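Local coordinates for protein HRI1 (Saccharomyces cerevisiae, PDB 3RBY), which is of unknown function and non-essential, but interacts with the protein kinase HRR25 and may interact with SEC72, at residues 6-12 and 126-132; 28-32 and 241-245; 175-181 and 193-199. All blocks are in the same frame, centred on the assembly; numbering follows the deposited sequence.

Interaction 1: residues 6-12 and 126-132. Unlike the reference sequence in segment 126-132: Met-129 (reference Leu).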
loop_
_atom_site.group_PDB
_atom_site.type_symbol
_atom_site.label_atom_id
_atom_site.label_comp_id
_atom_site.label_asym_id
_atom_site.label_seq_id
_atom_site.Cartn_x
_atom_site.Cartn_y
_atom_site.Cartn_z
ATOM N N LEU A 6 8.701 -6.151 2.708
ATOM C CA LEU A 6 7.427 -5.514 3.059
ATOM C C LEU A 6 7.535 -4.035 3.459
ATOM O O LEU A 6 8.441 -3.636 4.198
ATOM C CB LEU A 6 6.708 -6.307 4.147
ATOM C CG LEU A 6 6.525 -7.763 3.704
ATOM C CD1 LEU A 6 7.643 -8.601 4.289
ATOM C CD2 LEU A 6 5.158 -8.318 4.110
ATOM N N LYS A 7 6.593 -3.236 2.962
ATOM C CA LYS A 7 6.529 -1.812 3.255
ATOM C C LYS A 7 5.414 -1.613 4.275
ATOM O O LYS A 7 4.289 -2.093 4.066
ATOM C CB LYS A 7 6.230 -1.040 1.977
ATOM C CG LYS A 7 6.453 0.459 2.078
ATOM C CD LYS A 7 5.205 1.202 2.556
ATOM C CE LYS A 7 5.569 2.651 2.939
ATOM N NZ LYS A 7 4.398 3.439 3.439
ATOM N N ARG A 8 5.712 -0.964 5.401
ATOM C CA ARG A 8 4.666 -0.787 6.401
ATOM C C ARG A 8 3.709 0.320 5.966
ATOM O O ARG A 8 4.152 1.375 5.508
ATOM C CB ARG A 8 5.230 -0.500 7.797
ATOM C CG ARG A 8 4.130 -0.495 8.839
ATOM C CD ARG A 8 4.609 -0.768 10.252
ATOM N NE ARG A 8 5.498 0.266 10.785
ATOM C CZ ARG A 8 5.088 1.451 11.208
ATOM N NH1 ARG A 8 3.802 1.754 11.123
ATOM N NH2 ARG A 8 5.948 2.344 11.693
ATOM N N LEU A 9 2.406 0.054 6.113
ATOM C CA LEU A 9 1.330 0.956 5.683
ATOM C C LEU A 9 0.721 1.720 6.849
ATOM O O LEU A 9 0.241 2.841 6.674
ATOM C CB LEU A 9 0.212 0.174 4.990
ATOM C CG LEU A 9 0.610 -0.547 3.705
ATOM C CD1 LEU A 9 -0.528 -1.462 3.217
ATOM C CD2 LEU A 9 1.021 0.470 2.639
ATOM N N LEU A 10 0.702 1.095 8.025
ATOM C CA LEU A 10 0.247 1.775 9.229
ATOM C C LEU A 10 0.695 1.059 10.482
ATOM O O LEU A 10 0.919 -0.156 10.468
ATOM C CB LEU A 10 -1.279 1.965 9.243
ATOM C CG LEU A 10 -2.180 0.797 9.636
ATOM C CD1 LEU A 10 -2.243 0.627 11.162
ATOM C CD2 LEU A 10 -3.576 1.023 9.082
ATOM N N PHE A 11 0.815 1.839 11.554
ATOM C CA PHE A 11 1.090 1.374 12.908
ATOM C C PHE A 11 -0.072 1.870 13.778
ATOM O O PHE A 11 -0.499 3.023 13.646
ATOM C CB PHE A 11 2.398 2.006 13.403
ATOM C CG PHE A 11 2.909 1.435 14.698
ATOM C CD1 PHE A 11 2.497 0.184 15.137
ATOM C CD2 PHE A 11 3.800 2.152 15.481
ATOM C CE1 PHE A 11 2.962 -0.340 16.337
ATOM C CE2 PHE A 11 4.275 1.628 16.684
ATOM C CZ PHE A 11 3.849 0.381 17.110
ATOM N N GLN A 12 -0.596 1.027 14.663
ATOM C CA GLN A 12 -1.704 1.470 15.506
ATOM C C GLN A 12 -1.643 0.887 16.914
ATOM O O GLN A 12 -1.709 -0.343 17.081
ATOM C CB GLN A 12 -3.048 1.114 14.853
ATOM C CG GLN A 12 -4.267 1.401 15.732
ATOM C CD GLN A 12 -5.594 1.085 15.045
ATOM O OE1 GLN A 12 -6.648 1.095 15.680
ATOM N NE2 GLN A 12 -5.546 0.803 13.752
ATOM N N PHE A 126 -0.963 -4.006 19.729
ATOM C CA PHE A 126 -0.650 -3.202 18.550
ATOM C C PHE A 126 -1.085 -3.899 17.270
ATOM O O PHE A 126 -1.330 -5.120 17.248
ATOM C CB PHE A 126 0.852 -2.888 18.468
ATOM C CG PHE A 126 1.715 -4.092 18.184
ATOM C CD1 PHE A 126 2.240 -4.857 19.226
ATOM C CD2 PHE A 126 2.010 -4.457 16.875
ATOM C CE1 PHE A 126 3.040 -5.974 18.964
ATOM C CE2 PHE A 126 2.809 -5.568 16.604
ATOM C CZ PHE A 126 3.325 -6.327 17.648
ATOM N N ARG A 127 -1.180 -3.108 16.204
ATOM C CA ARG A 127 -1.423 -3.652 14.879
ATOM C C ARG A 127 -0.605 -2.918 13.832
ATOM O O ARG A 127 -0.451 -1.703 13.875
ATOM C CB ARG A 127 -2.906 -3.633 14.497
ATOM C CG ARG A 127 -3.116 -3.727 12.987
ATOM C CD ARG A 127 -4.551 -4.047 12.623
ATOM N NE ARG A 127 -5.493 -3.406 13.529
ATOM C CZ ARG A 127 -6.501 -4.044 14.107
ATOM N NH1 ARG A 127 -7.316 -3.398 14.930
ATOM N NH2 ARG A 127 -6.695 -5.333 13.849
ATOM N N GLU A 128 -0.081 -3.683 12.886
ATOM C CA GLU A 128 0.672 -3.116 11.790
ATOM C C GLU A 128 0.199 -3.742 10.509
ATOM O O GLU A 128 0.024 -4.955 10.438
ATOM C CB GLU A 128 2.164 -3.361 11.987
ATOM C CG GLU A 128 2.760 -2.379 12.954
ATOM C CD GLU A 128 4.110 -2.800 13.462
ATOM O OE1 GLU A 128 4.140 -3.597 14.422
ATOM O OE2 GLU A 128 5.137 -2.340 12.914
ATOM N N MET A 129 -0.019 -2.906 9.501
ATOM C CA MET A 129 -0.418 -3.393 8.194
ATOM C C MET A 129 0.770 -3.352 7.246
ATOM O O MET A 129 1.494 -2.346 7.180
ATOM C CB MET A 129 -1.575 -2.561 7.661
ATOM C CG MET A 129 -2.736 -3.388 7.123
ATOM S SD MET A 129 -3.376 -4.529 8.351
ATOM C CE MET A 129 -3.422 -3.424 9.725
ATOM N N TRP A 130 0.960 -4.449 6.512
ATOM C CA TRP A 130 2.128 -4.600 5.651
ATOM C C TRP A 130 1.782 -4.861 4.200
ATOM O O TRP A 130 0.927 -5.702 3.889
ATOM C CB TRP A 130 3.045 -5.736 6.136
ATOM C CG TRP A 130 3.613 -5.489 7.482
ATOM C CD1 TRP A 130 3.076 -5.874 8.680
ATOM C CD2 TRP A 130 4.816 -4.770 7.792
ATOM N NE1 TRP A 130 3.880 -5.451 9.714
ATOM C CE2 TRP A 130 4.951 -4.768 9.202
ATOM C CE3 TRP A 130 5.796 -4.136 7.019
ATOM C CZ2 TRP A 130 6.026 -4.158 9.850
ATOM C CZ3 TRP A 130 6.856 -3.527 7.660
ATOM C CH2 TRP A 130 6.969 -3.548 9.064
ATOM N N GLN A 131 2.502 -4.156 3.327
ATOM C CA GLN A 131 2.369 -4.314 1.898
ATOM C C GLN A 131 3.586 -5.053 1.310
ATOM O O GLN A 131 4.701 -4.521 1.300
ATOM C CB GLN A 131 2.236 -2.945 1.229
ATOM C CG GLN A 131 2.204 -3.051 -0.290
ATOM C CD GLN A 131 0.922 -3.695 -0.785
ATOM O OE1 GLN A 131 -0.151 -3.079 -0.714
ATOM N NE2 GLN A 131 1.015 -4.939 -1.273
ATOM N N PRO A 132 3.377 -6.289 0.835
ATOM C CA PRO A 132 4.455 -6.967 0.106
ATOM C C PRO A 132 4.699 -6.228 -1.191
ATOM O O PRO A 132 3.752 -5.833 -1.900
ATOM C CB PRO A 132 3.873 -8.361 -0.196
ATOM C CG PRO A 132 2.722 -8.522 0.795
ATOM C CD PRO A 132 2.181 -7.136 1.003
#
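A classic-type beta bulge interrupts the antiparallel pairing of strands 4-12 and 124-132, where Leu-9 and Leu-10 together face Met-129. Leu-9 N donates to Met-129 O (2.8 Å), while Met-129 N returns to Leu-10 O at 3.1 Å. The register shifts by one there; Lys-7 with Gln-131 before it and Gln-12 with Arg-127 after it form doubly hydrogen-bonded pairs. The extra residue offsets the alternation of faces, so that Arg-8 and Phe-11, three apart, share a face with Leu-6, Glu-128 and Trp-130. This is the large antiparallel sheet of the N-terminal half, in which strand 124-132 joins the first strand of the chain to strand 108-114. Arg-8 CB sits over the Trp-130 six-membered ring, 3.8 Å from its centroid, in a CH-pi contact; Trp-130 NE1 is held by Glu-110. With CG anti to the backbone N (chi1 -173°), the Arg-8 chain runs on across the indole, and CD reaches Glu-128 OE2 at 3.1 Å. The salt bridge from Arg-8 NE to Glu-128 OE2 (3.4 Å) is purely electrostatic, since the oxygen lies well out of the guanidinium plane; Glu-19 and Glu-52 also pair with Arg-8, and Arg-37 with Glu-128. Alongside, Phe-11 CD1 packs on Glu-128 CG at 3.4 Å. On the other face, Leu-10 CG meets Met-129 CB at 3.9 Å, and Leu-9 packs against Leu-9 of the second subunit.

Interaction 2: residues 28-32 and 241-245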
loop_
_atom_site.group_PDB
_atom_site.type_symbol
_atom_site.label_atom_id
_atom_site.label_comp_id
_atom_site.label_asym_id
_atom_site.label_seq_id
_atom_site.Cartn_x
_atom_site.Cartn_y
_atom_site.Cartn_z
ATOM N N SER A 28 15.157 -12.466 4.353
ATOM C CA SER A 28 15.875 -13.254 3.366
ATOM C C SER A 28 15.218 -14.623 3.222
ATOM O O SER A 28 14.436 -15.037 4.081
ATOM C CB SER A 28 17.346 -13.425 3.752
ATOM O OG SER A 28 17.480 -14.232 4.912
ATOM N N THR A 29 15.541 -15.311 2.131
ATOM C CA THR A 29 15.048 -16.648 1.877
ATOM C C THR A 29 15.394 -17.561 3.064
ATOM O O THR A 29 14.545 -18.305 3.556
ATOM C CB THR A 29 15.693 -17.213 0.603
ATOM O OG1 THR A 29 15.468 -16.309 -0.490
ATOM C CG2 THR A 29 15.101 -18.592 0.261
ATOM N N ASP A 30 16.646 -17.512 3.515
ATOM C CA ASP A 30 17.074 -18.304 4.667
ATOM C C ASP A 30 16.389 -17.878 5.981
ATOM O O ASP A 30 16.453 -18.612 6.973
ATOM C CB ASP A 30 18.602 -18.268 4.837
ATOM C CG ASP A 30 19.330 -19.007 3.737
ATOM O OD1 ASP A 30 18.660 -19.516 2.804
ATOM O OD2 ASP A 30 20.583 -19.061 3.803
ATOM N N GLY A 31 15.753 -16.705 5.996
ATOM C CA GLY A 31 14.983 -16.268 7.159
ATOM C C GLY A 31 15.591 -15.161 8.020
ATOM O O GLY A 31 15.008 -14.783 9.044
ATOM N N HIS A 32 16.759 -14.646 7.628
ATOM C CA HIS A 32 17.371 -13.513 8.329
ATOM C C HIS A 32 16.534 -12.245 8.047
ATOM O O HIS A 32 15.974 -12.093 6.947
ATOM C CB HIS A 32 18.821 -13.327 7.874
ATOM C CG HIS A 32 19.601 -14.601 7.825
ATOM N ND1 HIS A 32 19.748 -15.425 8.926
ATOM C CD2 HIS A 32 20.247 -15.221 6.806
ATOM C CE1 HIS A 32 20.461 -16.482 8.590
ATOM N NE2 HIS A 32 20.779 -16.384 7.308
ATOM N N ILE A 241 26.799 -15.137 4.750
ATOM C CA ILE A 241 26.181 -16.329 5.359
ATOM C C ILE A 241 25.004 -16.869 4.545
ATOM O O ILE A 241 24.401 -17.901 4.882
ATOM C CB ILE A 241 25.736 -16.054 6.801
ATOM C CG1 ILE A 241 24.585 -15.032 6.806
ATOM C CG2 ILE A 241 26.918 -15.559 7.630
ATOM C CD1 ILE A 241 23.936 -14.791 8.190
ATOM N N GLU A 242 24.673 -16.151 3.479
ATOM C CA GLU A 242 23.606 -16.547 2.571
ATOM C C GLU A 242 23.896 -15.941 1.190
ATOM O O GLU A 242 24.235 -14.745 1.073
ATOM C CB GLU A 242 22.242 -16.074 3.099
ATOM C CG GLU A 242 21.070 -16.445 2.181
ATOM C CD GLU A 242 19.710 -16.005 2.729
ATOM O OE1 GLU A 242 19.631 -15.571 3.904
ATOM O OE2 GLU A 242 18.710 -16.093 1.982
ATOM N N TYR A 243 23.781 -16.761 0.150
ATOM C CA TYR A 243 24.016 -16.289 -1.206
ATOM C C TYR A 243 23.149 -17.019 -2.236
ATOM O O TYR A 243 23.616 -17.940 -2.915
ATOM C CB TYR A 243 25.500 -16.429 -1.567
ATOM C CG TYR A 243 25.932 -15.532 -2.710
ATOM C CD1 TYR A 243 26.243 -14.194 -2.484
ATOM C CD2 TYR A 243 26.024 -16.019 -4.014
ATOM C CE1 TYR A 243 26.641 -13.357 -3.524
ATOM C CE2 TYR A 243 26.424 -15.187 -5.071
ATOM C CZ TYR A 243 26.732 -13.857 -4.817
ATOM O OH TYR A 243 27.134 -13.024 -5.851
ATOM N N HIS A 244 21.889 -16.606 -2.354
ATOM C CA HIS A 244 21.021 -17.128 -3.407
ATOM C C HIS A 244 20.952 -16.131 -4.556
ATOM O O HIS A 244 20.125 -15.216 -4.539
ATOM C CB HIS A 244 19.604 -17.407 -2.883
ATOM C CG HIS A 244 19.564 -18.333 -1.714
ATOM N ND1 HIS A 244 19.946 -19.658 -1.804
ATOM C CD2 HIS A 244 19.183 -18.140 -0.430
ATOM C CE1 HIS A 244 19.802 -20.235 -0.626
ATOM N NE2 HIS A 244 19.336 -19.335 0.228
ATOM N N ALA A 245 21.820 -16.305 -5.549
ATOM C CA ALA A 245 21.808 -15.465 -6.750
ATOM C C ALA A 245 20.468 -15.554 -7.503
ATOM O O ALA A 245 19.765 -16.580 -7.466
ATOM C CB ALA A 245 22.976 -15.831 -7.680
ATOM O OXT ALA A 245 20.048 -14.595 -8.160
HETATM O O HOH W 1 21.930 -18.309 5.995
#
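Residues 28-31 form a type I beta turn, closed by the backbone bond from Gly-31 N to Ser-28 O, and this turn sits beside the C-terminal strand without pairing with it: the nearest CA atoms, those of Asp-30 and Glu-242, are 7.1 Å apart. Side chains must therefore bridge the gap. Glu-242 does most of this, its chain fully extended with CG anti to the backbone N (chi1 179°), which carries the carboxylate into the turn. Ser-28 OG donates to the syn lone pair of Glu-242 OE1 at 2.7 Å. The other oxygen, Glu-242 OE2, accepts from Asp-30 N at 2.9 Å, a nearly straight bond that arrives from above the carboxylate plane, and it also bonds Ser-156. The carboxylates of Asp-30 and Glu-242 lie stacked, their planes 13° apart, with Asp-30 OD1 3.5 Å from Glu-242 OE2; such proximity of like charges would probably raise the proton affinity of one of them. His-244 may offset this, since its NE2 donates to Asp-30 OD1 (2.7 Å), which lies in the imidazole plane. A leucine in place of Glu-242 would probably leave Ser-28 OG and Asp-30 N without their acceptors and loosen the turn's hold on the strand. Beside the carboxylates, Ile-241 CD1 lies over one face of the His-32 ring, 3.9 Å from its centroid, while ND1 of His-32 is hydrogen-bonded to the backbone N of Asn-59. One water links Asp-30 OD2, His-32 NE2 and Ile-241 O. Ile-241 and Glu-242 both face Val-158 in a classic beta bulge, and the whole is a type I turn of the hairpin 24-27/33-38 of the larger sheet, held by the Glu-242 carboxylate against strand 236-244, an inner strand of the smaller sheet.

Interaction 3: residues 175-181 and 193-199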
loop_
_atom_site.group_PDB
_atom_site.type_symbol
_atom_site.label_atom_id
_atom_site.label_comp_id
_atom_site.label_asym_id
_atom_site.label_seq_id
_atom_site.Cartn_x
_atom_site.Cartn_y
_atom_site.Cartn_z
ATOM N N ARG A 175 16.828 -5.544 -5.649
ATOM C CA ARG A 175 17.514 -4.262 -5.745
ATOM C C ARG A 175 17.658 -3.544 -4.408
ATOM O O ARG A 175 18.375 -2.542 -4.311
ATOM C CB ARG A 175 16.799 -3.355 -6.739
ATOM C CG ARG A 175 16.867 -3.833 -8.193
ATOM C CD ARG A 175 16.103 -2.847 -9.061
ATOM N NE ARG A 175 16.777 -2.560 -10.324
ATOM C CZ ARG A 175 16.840 -3.428 -11.321
ATOM N NH1 ARG A 175 16.291 -4.631 -11.184
ATOM N NH2 ARG A 175 17.463 -3.100 -12.444
ATOM N N TRP A 176 17.002 -4.063 -3.375
ATOM C CA TRP A 176 16.907 -3.340 -2.097
ATOM C C TRP A 176 17.806 -3.896 -0.987
ATOM O O TRP A 176 17.664 -5.051 -0.566
ATOM C CB TRP A 176 15.463 -3.314 -1.601
ATOM C CG TRP A 176 14.513 -2.596 -2.507
ATOM C CD1 TRP A 176 13.933 -3.089 -3.640
ATOM C CD2 TRP A 176 14.001 -1.254 -2.343
ATOM N NE1 TRP A 176 13.107 -2.137 -4.201
ATOM C CE2 TRP A 176 13.128 -1.003 -3.427
ATOM C CE3 TRP A 176 14.210 -0.243 -1.398
ATOM C CZ2 TRP A 176 12.451 0.229 -3.589
ATOM C CZ3 TRP A 176 13.533 0.984 -1.553
ATOM C CH2 TRP A 176 12.667 1.205 -2.638
ATOM N N ILE A 177 18.705 -3.049 -0.494
ATOM C CA ILE A 177 19.647 -3.448 0.535
ATOM C C ILE A 177 19.383 -2.678 1.823
ATOM O O ILE A 177 19.315 -1.446 1.810
ATOM C CB ILE A 177 21.101 -3.172 0.095
ATOM C CG1 ILE A 177 21.495 -4.072 -1.089
ATOM C CG2 ILE A 177 22.064 -3.370 1.255
ATOM C CD1 ILE A 177 21.414 -3.385 -2.443
ATOM N N GLN A 178 19.237 -3.401 2.932
ATOM C CA GLN A 178 19.191 -2.780 4.246
ATOM C C GLN A 178 20.240 -3.415 5.147
ATOM O O GLN A 178 20.477 -4.630 5.072
ATOM C CB GLN A 178 17.806 -2.898 4.864
ATOM C CG GLN A 178 16.739 -2.150 4.100
ATOM C CD GLN A 178 15.464 -2.041 4.893
ATOM O OE1 GLN A 178 15.043 -0.932 5.265
ATOM N NE2 GLN A 178 14.838 -3.187 5.172
ATOM N N GLY A 179 20.871 -2.588 5.975
ATOM C CA GLY A 179 21.961 -3.039 6.813
ATOM C C GLY A 179 22.106 -2.270 8.119
ATOM O O GLY A 179 21.634 -1.133 8.248
ATOM N N PHE A 180 22.755 -2.902 9.097
ATOM C CA PHE A 180 23.184 -2.194 10.297
ATOM C C PHE A 180 24.626 -2.560 10.682
ATOM O O PHE A 180 25.176 -3.568 10.222
ATOM C CB PHE A 180 22.212 -2.417 11.461
ATOM C CG PHE A 180 22.555 -3.597 12.341
ATOM C CD1 PHE A 180 22.162 -4.890 11.992
ATOM C CD2 PHE A 180 23.249 -3.409 13.531
ATOM C CE1 PHE A 180 22.470 -5.983 12.805
ATOM C CE2 PHE A 180 23.558 -4.504 14.362
ATOM C CZ PHE A 180 23.164 -5.790 13.992
ATOM N N LEU A 181 25.244 -1.689 11.476
ATOM C CA LEU A 181 26.548 -1.939 12.097
ATOM C C LEU A 181 26.539 -1.241 13.453
ATOM O O LEU A 181 26.357 -0.029 13.528
ATOM C CB LEU A 181 27.700 -1.417 11.224
ATOM C CG LEU A 181 29.136 -1.636 11.737
ATOM C CD1 LEU A 181 29.404 -3.138 12.013
ATOM C CD2 LEU A 181 30.177 -1.056 10.766
ATOM N N ASN A 193 25.042 2.494 13.113
ATOM C CA ASN A 193 25.117 2.755 11.673
ATOM C C ASN A 193 24.039 1.971 10.900
ATOM O O ASN A 193 23.796 0.792 11.184
ATOM C CB ASN A 193 26.506 2.420 11.113
ATOM C CG ASN A 193 27.630 3.073 11.896
ATOM O OD1 ASN A 193 28.139 4.139 11.518
ATOM N ND2 ASN A 193 28.041 2.423 12.987
ATOM N N PHE A 194 23.377 2.635 9.947
ATOM C CA PHE A 194 22.387 1.972 9.104
ATOM C C PHE A 194 22.551 2.436 7.673
ATOM O O PHE A 194 22.999 3.553 7.420
ATOM C CB PHE A 194 20.958 2.296 9.542
ATOM C CG PHE A 194 20.671 1.991 10.983
ATOM C CD1 PHE A 194 20.472 0.679 11.410
ATOM C CD2 PHE A 194 20.584 3.023 11.918
ATOM C CE1 PHE A 194 20.201 0.396 12.752
ATOM C CE2 PHE A 194 20.312 2.753 13.259
ATOM C CZ PHE A 194 20.120 1.436 13.681
ATOM N N ILE A 195 22.179 1.585 6.732
ATOM C CA ILE A 195 22.093 2.012 5.350
ATOM C C ILE A 195 20.886 1.379 4.681
ATOM O O ILE A 195 20.484 0.248 5.016
ATOM C CB ILE A 195 23.339 1.631 4.567
ATOM C CG1 ILE A 195 23.565 0.127 4.677
ATOM C CG2 ILE A 195 24.545 2.386 5.103
ATOM C CD1 ILE A 195 24.407 -0.440 3.547
ATOM N N ARG A 196 20.297 2.137 3.765
ATOM C CA ARG A 196 19.302 1.620 2.852
ATOM C C ARG A 196 19.825 1.991 1.480
ATOM O O ARG A 196 20.014 3.171 1.175
ATOM C CB ARG A 196 17.946 2.262 3.095
ATOM C CG ARG A 196 16.866 1.266 3.421
ATOM C CD ARG A 196 15.639 1.492 2.589
ATOM N NE ARG A 196 14.802 2.547 3.129
ATOM C CZ ARG A 196 13.989 2.442 4.185
ATOM N NH1 ARG A 196 13.272 3.495 4.544
ATOM N NH2 ARG A 196 13.878 1.322 4.885
ATOM N N LEU A 197 20.115 0.978 0.679
ATOM C CA LEU A 197 20.778 1.188 -0.591
ATOM C C LEU A 197 19.880 0.630 -1.680
ATOM O O LEU A 197 19.242 -0.406 -1.481
ATOM C CB LEU A 197 22.098 0.427 -0.594
ATOM C CG LEU A 197 23.440 1.131 -0.737
ATOM C CD1 LEU A 197 24.495 0.054 -0.908
ATOM C CD2 LEU A 197 23.462 2.105 -1.923
ATOM N N LEU A 198 19.825 1.306 -2.826
ATOM C CA LEU A 198 19.002 0.842 -3.931
ATOM C C LEU A 198 19.843 0.762 -5.192
ATOM O O LEU A 198 20.471 1.755 -5.591
ATOM C CB LEU A 198 17.805 1.780 -4.137
ATOM C CG LEU A 198 16.818 1.502 -5.283
ATOM C CD1 LEU A 198 16.056 0.203 -5.056
ATOM C CD2 LEU A 198 15.837 2.677 -5.439
ATOM N N GLU A 199 19.881 -0.418 -5.808
ATOM C CA GLU A 199 20.515 -0.556 -7.120
ATOM C C GLU A 199 19.482 -0.241 -8.201
ATOM O O GLU A 199 18.540 -1.006 -8.424
ATOM C CB GLU A 199 21.125 -1.945 -7.336
ATOM C CG GLU A 199 21.574 -2.171 -8.789
ATOM C CD GLU A 199 22.222 -3.536 -9.028
ATOM O OE1 GLU A 199 22.013 -4.129 -10.120
ATOM O OE2 GLU A 199 22.952 -4.013 -8.128
#
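Leu-181 O takes two donors from a single residue: Asn-193 ND2 at 3.0 Å, from above the carbonyl plane, and Asn-193 N in a weak bond of poor angle. The pair belongs to an antiparallel beta hairpin, strands 176-183 and 192-199, in the smaller sheet of the C-terminal half, and the local strand directions differ by 170°. Asn-193 reaches the carbonyl because its CG stands anti to its own carbonyl carbon (chi1 -51°), and its OD1 meanwhile accepts from Glu-214 N, so both ends of the amide are used. Further along, regular backbone pairing joins Gly-179 with Ile-195 and Ile-177 with Leu-197. Gly-179 lies beside Ile-195 CG1, where even a methyl group at its position would fit only tightly. On the face shared by Trp-176, Gln-178, Phe-180, Phe-194, Arg-196 and Leu-198, the side chains of Gln-178 and Arg-196 run alongside each other, their flat ends 29° apart. Arg-196 NH2 donates to Gln-178 OE1 at 2.6 Å, the oxygen lying in the guanidinium plane. That guanidinium also meets Phe-22 through its ring and carbonyl, while Gln-178 NE2 bonds Ser-26 and Leu-24, tying the hairpin to the neighbouring sheet. Phe-180 CB packs on Phe-194 CD1 at 3.6 Å, and on the reverse face Ile-177 CB touches Leu-197 CB at 3.8 Å. At the far end, Leu-198 CD1 is centred over the indole of Trp-176, 3.7 Å from the centroid of its five-membered ring.

Interactions 1 and 3 are both antiparallel strand pairings, each within a different sheet, whereas interaction 2 fastens a turn between strands of the larger sheet to the C-terminal strand of the smaller one. Interaction 3 is the most buried and pairs strands adjacent in sequence; interaction 1 is partly buried, joins strands over a hundred residues apart, and also meets the second subunit. Backbone bonds dominate 1 and 3, with a bulge breaking only the former. In interaction 2, partly buried with His-244 exposed, side-chain carboxylates, a serine hydroxyl, a backbone N-H, an imidazole and a water do the work. Centres of interactions 2 and 3 are about 15 Å apart, and both reach the same sheet.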